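Local coordinates for chemotaxis signal transduction protein (Thermoanaerobacter tengcongensis, PDB 2QDL), which probably acts as a scaffolding protein in bacterial chemotaxis, coupling receptors to the histidine kinase CheA as other CheW proteins do, at residues P116-I128 with K134-E146. Numbering follows the deposited sequence.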
loop_
_atom_site.group_PDB
_atom_site.type_symbol
_atom_site.label_atom_id
_atom_site.label_comp_id
_atom_site.label_asym_id
_atom_site.label_seq_id
_atom_site.Cartn_x
_atom_site.Cartn_y
_atom_site.Cartn_z
ATOM N N PRO A 116 -10.556 -16.485 -6.079
ATOM C CA PRO A 116 -10.260 -16.029 -7.447
ATOM C C PRO A 116 -10.709 -14.596 -7.730
ATOM O O PRO A 116 -9.997 -13.852 -8.407
ATOM C CB PRO A 116 -11.049 -17.016 -8.315
ATOM C CG PRO A 116 -11.096 -18.261 -7.478
ATOM C CD PRO A 116 -11.301 -17.762 -6.083
ATOM N N VAL A 117 -11.886 -14.237 -7.216
ATOM C CA VAL A 117 -12.457 -12.910 -7.374
ATOM C C VAL A 117 -12.840 -12.348 -6.000
ATOM O O VAL A 117 -13.650 -12.944 -5.271
ATOM C CB VAL A 117 -13.685 -12.891 -8.359
ATOM C CG1 VAL A 117 -14.106 -11.470 -8.661
ATOM C CG2 VAL A 117 -13.346 -13.599 -9.667
ATOM N N THR A 118 -12.262 -11.208 -5.634
ATOM C CA THR A 118 -12.485 -10.662 -4.285
ATOM C C THR A 118 -12.720 -9.150 -4.331
ATOM O O THR A 118 -13.100 -8.616 -5.375
ATOM C CB THR A 118 -11.338 -11.091 -3.273
ATOM O OG1 THR A 118 -11.618 -10.553 -1.971
ATOM C CG2 THR A 118 -9.950 -10.639 -3.730
ATOM N N THR A 119 -12.514 -8.459 -3.208
ATOM C CA THR A 119 -12.732 -7.010 -3.135
ATOM C C THR A 119 -12.010 -6.230 -4.246
ATOM O O THR A 119 -12.590 -5.346 -4.868
ATOM C CB THR A 119 -12.281 -6.468 -1.760
ATOM O OG1 THR A 119 -12.851 -7.282 -0.739
ATOM C CG2 THR A 119 -12.757 -5.071 -1.576
ATOM N N ILE A 120 -10.733 -6.545 -4.471
ATOM C CA ILE A 120 -9.938 -5.908 -5.529
ATOM C C ILE A 120 -9.309 -7.014 -6.355
ATOM O O ILE A 120 -9.269 -8.156 -5.908
ATOM C CB ILE A 120 -8.899 -4.888 -4.967
ATOM C CG1 ILE A 120 -7.815 -5.599 -4.149
ATOM C CG2 ILE A 120 -9.627 -3.797 -4.134
ATOM C CD1 ILE A 120 -6.588 -4.780 -3.793
ATOM N N ASP A 121 -8.859 -6.688 -7.572
ATOM C CA ASP A 121 -8.109 -7.632 -8.421
ATOM C C ASP A 121 -7.091 -8.389 -7.579
ATOM O O ASP A 121 -6.276 -7.772 -6.904
ATOM C CB ASP A 121 -7.387 -6.857 -9.523
ATOM C CG ASP A 121 -7.022 -7.713 -10.724
ATOM O OD1 ASP A 121 -6.466 -8.806 -10.554
ATOM O OD2 ASP A 121 -7.233 -7.261 -11.861
ATOM N N THR A 122 -7.122 -9.715 -7.640
ATOM C CA THR A 122 -6.127 -10.534 -6.961
ATOM C C THR A 122 -4.668 -10.222 -7.367
ATOM O O THR A 122 -3.761 -10.532 -6.629
ATOM C CB THR A 122 -6.405 -12.030 -7.166
ATOM O OG1 THR A 122 -6.369 -12.321 -8.578
ATOM C CG2 THR A 122 -7.769 -12.395 -6.575
ATOM N N ALA A 123 -4.456 -9.587 -8.518
ATOM C CA ALA A 123 -3.111 -9.156 -8.927
ATOM C C ALA A 123 -2.489 -8.219 -7.897
ATOM O O ALA A 123 -1.271 -8.030 -7.856
ATOM C CB ALA A 123 -3.144 -8.499 -10.306
ATOM N N PHE A 124 -3.349 -7.627 -7.080
ATOM C CA PHE A 124 -2.945 -6.609 -6.088
ATOM C C PHE A 124 -3.052 -7.149 -4.667
ATOM O O PHE A 124 -2.855 -6.400 -3.696
ATOM C CB PHE A 124 -3.827 -5.360 -6.201
ATOM C CG PHE A 124 -3.837 -4.716 -7.583
ATOM C CD1 PHE A 124 -2.648 -4.357 -8.226
ATOM C CD2 PHE A 124 -5.060 -4.420 -8.216
ATOM C CE1 PHE A 124 -2.680 -3.757 -9.481
ATOM C CE2 PHE A 124 -5.096 -3.811 -9.434
ATOM C CZ PHE A 124 -3.900 -3.472 -10.090
ATOM N N VAL A 125 -3.413 -8.418 -4.532
ATOM C CA VAL A 125 -3.659 -9.002 -3.204
ATOM C C VAL A 125 -2.630 -10.063 -2.862
ATOM O O VAL A 125 -2.449 -11.039 -3.626
ATOM C CB VAL A 125 -5.069 -9.635 -3.108
ATOM C CG1 VAL A 125 -5.324 -10.281 -1.702
ATOM C CG2 VAL A 125 -6.139 -8.620 -3.455
ATOM N N GLU A 126 -1.936 -9.878 -1.738
ATOM C CA GLU A 126 -0.978 -10.896 -1.262
ATOM C C GLU A 126 -1.720 -11.998 -0.485
ATOM O O GLU A 126 -1.493 -13.196 -0.680
ATOM C CB GLU A 126 0.107 -10.266 -0.379
ATOM C CG GLU A 126 1.001 -11.302 0.350
ATOM C CD GLU A 126 2.095 -10.653 1.150
ATOM O OE1 GLU A 126 2.842 -9.818 0.577
ATOM O OE2 GLU A 126 2.202 -10.958 2.360
ATOM N N GLY A 127 -2.606 -11.581 0.415
ATOM C CA GLY A 127 -3.342 -12.525 1.218
ATOM C C GLY A 127 -4.415 -11.772 1.962
ATOM O O GLY A 127 -4.494 -10.544 1.888
ATOM N N ILE A 128 -5.248 -12.518 2.673
ATOM C CA ILE A 128 -6.331 -11.917 3.426
ATOM C C ILE A 128 -6.182 -12.302 4.896
ATOM O O ILE A 128 -6.173 -13.475 5.238
ATOM C CB ILE A 128 -7.740 -12.347 2.894
ATOM C CG1 ILE A 128 -7.775 -12.341 1.344
ATOM C CG2 ILE A 128 -8.850 -11.554 3.630
ATOM C CD1 ILE A 128 -8.958 -11.677 0.696
ATOM N N LYS A 134 -13.132 -7.751 11.219
ATOM C CA LYS A 134 -12.787 -7.084 9.966
ATOM C C LYS A 134 -12.011 -8.007 9.023
ATOM O O LYS A 134 -11.321 -8.950 9.463
ATOM C CB LYS A 134 -11.919 -5.844 10.258
ATOM C CG LYS A 134 -12.552 -4.789 11.171
ATOM C CD LYS A 134 -13.492 -3.846 10.419
ATOM C CE LYS A 134 -13.821 -2.635 11.267
ATOM N NZ LYS A 134 -14.881 -2.955 12.260
ATOM N N MET A 135 -12.137 -7.726 7.726
ATOM C CA MET A 135 -11.284 -8.338 6.707
ATOM C C MET A 135 -10.184 -7.342 6.376
ATOM O O MET A 135 -10.452 -6.142 6.161
ATOM C CB MET A 135 -12.092 -8.696 5.456
ATOM C CG MET A 135 -11.245 -8.901 4.194
ATOM S SD MET A 135 -12.165 -9.337 2.704
ATOM C CE MET A 135 -12.659 -11.053 3.050
ATOM N N ILE A 136 -8.942 -7.809 6.390
ATOM C CA ILE A 136 -7.853 -6.960 5.951
ATOM C C ILE A 136 -7.121 -7.622 4.800
ATOM O O ILE A 136 -6.457 -8.624 4.980
ATOM C CB ILE A 136 -6.857 -6.619 7.062
ATOM C CG1 ILE A 136 -7.585 -6.229 8.347
ATOM C CG2 ILE A 136 -5.914 -5.486 6.588
ATOM C CD1 ILE A 136 -6.653 -5.893 9.476
ATOM N N ILE A 137 -7.217 -7.005 3.632
ATOM C CA ILE A 137 -6.455 -7.409 2.472
ATOM C C ILE A 137 -5.071 -6.848 2.583
ATOM O O ILE A 137 -4.893 -5.647 2.731
ATOM C CB ILE A 137 -7.113 -6.943 1.146
ATOM C CG1 ILE A 137 -8.310 -7.844 0.847
ATOM C CG2 ILE A 137 -6.099 -6.958 -0.004
ATOM C CD1 ILE A 137 -9.271 -7.279 -0.088
ATOM N N ILE A 138 -4.094 -7.749 2.535
ATOM C CA ILE A 138 -2.716 -7.389 2.489
ATOM C C ILE A 138 -2.394 -7.171 1.016
ATOM O O ILE A 138 -2.543 -8.090 0.168
ATOM C CB ILE A 138 -1.798 -8.474 3.140
ATOM C CG1 ILE A 138 -2.176 -8.659 4.612
ATOM C CG2 ILE A 138 -0.338 -8.049 3.005
ATOM C CD1 ILE A 138 -1.411 -9.741 5.274
ATOM N N ILE A 139 -1.963 -5.960 0.711
ATOM C CA ILE A 139 -1.709 -5.559 -0.666
ATOM C C ILE A 139 -0.386 -6.123 -1.179
ATOM O O ILE A 139 0.607 -6.160 -0.449
ATOM C CB ILE A 139 -1.731 -4.011 -0.797
ATOM C CG1 ILE A 139 -3.181 -3.501 -0.655
ATOM C CG2 ILE A 139 -0.982 -3.520 -2.111
ATOM C CD1 ILE A 139 -3.270 -1.992 -0.407
ATOM N N LYS A 140 -0.388 -6.583 -2.421
ATOM C CA LYS A 140 0.828 -7.010 -3.099
ATOM C C LYS A 140 1.315 -5.829 -3.894
ATOM O O LYS A 140 0.576 -5.270 -4.716
ATOM C CB LYS A 140 0.535 -8.210 -4.027
ATOM C CG LYS A 140 1.680 -8.643 -4.918
ATOM C CD LYS A 140 1.308 -9.815 -5.851
ATOM C CE LYS A 140 1.217 -11.143 -5.081
ATOM N NZ LYS A 140 0.821 -12.354 -5.933
ATOM N N LEU A 141 2.561 -5.435 -3.638
ATOM C CA LEU A 141 3.141 -4.247 -4.251
ATOM C C LEU A 141 3.664 -4.456 -5.664
ATOM O O LEU A 141 3.776 -3.493 -6.419
ATOM C CB LEU A 141 4.302 -3.728 -3.401
ATOM C CG LEU A 141 4.000 -3.387 -1.933
ATOM C CD1 LEU A 141 5.279 -3.066 -1.202
ATOM C CD2 LEU A 141 2.947 -2.281 -1.804
ATOM N N HIS A 142 4.025 -5.691 -6.008
ATOM C CA HIS A 142 4.720 -6.001 -7.256
ATOM C C HIS A 142 4.219 -5.261 -8.522
ATOM O O HIS A 142 5.002 -4.584 -9.197
ATOM C CB HIS A 142 4.693 -7.520 -7.492
ATOM C CG HIS A 142 5.666 -7.988 -8.526
ATOM N ND1 HIS A 142 5.952 -9.318 -8.732
ATOM C CD2 HIS A 142 6.443 -7.297 -9.397
ATOM C CE1 HIS A 142 6.850 -9.425 -9.696
ATOM N NE2 HIS A 142 7.157 -8.214 -10.119
ATOM N N PHE A 143 2.933 -5.409 -8.840
ATOM C CA PHE A 143 2.386 -4.910 -10.095
ATOM C C PHE A 143 1.607 -3.591 -10.038
ATOM O O PHE A 143 0.929 -3.235 -11.014
ATOM C CB PHE A 143 1.496 -5.980 -10.730
ATOM C CG PHE A 143 2.143 -7.355 -10.779
ATOM C CD1 PHE A 143 3.289 -7.577 -11.545
ATOM C CD2 PHE A 143 1.615 -8.409 -10.033
ATOM C CE1 PHE A 143 3.893 -8.846 -11.585
ATOM C CE2 PHE A 143 2.214 -9.696 -10.049
ATOM C CZ PHE A 143 3.352 -9.911 -10.829
ATOM N N LEU A 144 1.692 -2.874 -8.919
ATOM C CA LEU A 144 0.922 -1.643 -8.756
ATOM C C LEU A 144 1.115 -0.642 -9.906
ATOM O O LEU A 144 0.159 0.017 -10.321
ATOM C CB LEU A 144 1.159 -0.979 -7.387
ATOM C CG LEU A 144 0.552 -1.711 -6.178
ATOM C CD1 LEU A 144 1.021 -1.019 -4.855
ATOM C CD2 LEU A 144 -0.983 -1.768 -6.290
ATOM N N PHE A 145 2.330 -0.594 -10.451
ATOM C CA PHE A 145 2.693 0.360 -11.499
ATOM C C PHE A 145 2.691 -0.238 -12.908
ATOM O O PHE A 145 2.946 0.476 -13.877
ATOM C CB PHE A 145 4.089 0.969 -11.207
ATOM C CG PHE A 145 4.072 1.981 -10.107
ATOM C CD1 PHE A 145 3.880 3.332 -10.392
ATOM C CD2 PHE A 145 4.200 1.579 -8.772
ATOM C CE1 PHE A 145 3.832 4.267 -9.375
ATOM C CE2 PHE A 145 4.145 2.498 -7.745
ATOM C CZ PHE A 145 3.971 3.847 -8.035
ATOM N N GLU A 146 2.430 -1.537 -13.023
ATOM C CA GLU A 146 2.520 -2.207 -14.309
ATOM C C GLU A 146 1.265 -2.012 -15.157
ATOM O O GLU A 146 0.207 -2.565 -14.857
ATOM C CB GLU A 146 2.881 -3.695 -14.167
ATOM C CG GLU A 146 3.801 -4.169 -15.317
ATOM C CD GLU A 146 4.028 -5.666 -15.342
ATOM O OE1 GLU A 146 4.525 -6.219 -14.336
ATOM O OE2 GLU A 146 3.719 -6.298 -16.381
HETATM O O HOH W 1 0.636 -6.050 -7.352
HETATM O O HOH W 2 2.810 -7.281 0.712
#
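Ile137 packs against side chains of Thr119, Val125 and Ile128. Its CD1 runs up against Thr119, 3.5 Å from CB, and its CG2 meets both methyls of Val125, with CG1 of Val125 at 3.8 Å. The CD1 of Ile128 lies beside CG1 of Ile137, both chains pointing the same way. Turned anti to the backbone N (chi1 161°), CG of Met135 comes within 3.6 Å of Ile128 CG2; a bend at chi3 brings its CE near the same methyl. With an alanine at Ile137, Thr119 and the Val125 methyls would probably lose their packing partner, and a gap would open between them and Ile128. Further along, CD2 of Leu144 meets CD1 of the Phe124 ring at 3.6 Å, and Phe70 of helix 66-70 touches both residues. The extended Glu126 chain lays its carboxylate in van der Waals contact with a methyl, OE2 3.9 Å from CG2 of Ile138.

Backbone bonds join the strands as an antiparallel beta hairpin of the CheW-like domain. A classic beta bulge interrupts it: Glu126 and Gly127 both face Ile138. Glu126 N donates to Ile138 O at 2.7 Å, and Ile138 N donates to Gly127 O. On the Phe124 side of the bulge, Lys140 N donates to Phe124 O at 2.8 Å. That bond is nearly straight at the hydrogen (169°), but the donor sits above the carbonyl plane. Strand 134-139 also pairs in parallel with strand 22-27, through Gly25, so the hairpin is tied into the larger sheet.

Two waters add polar links. One donates to Ala123 O and Lys140 O and accepts from Phe143 N, joining the 3-10 turn at 122-124 to the turn from Leu141 to Leu144. The other donates to Glu126 OE1 and Ile139 O.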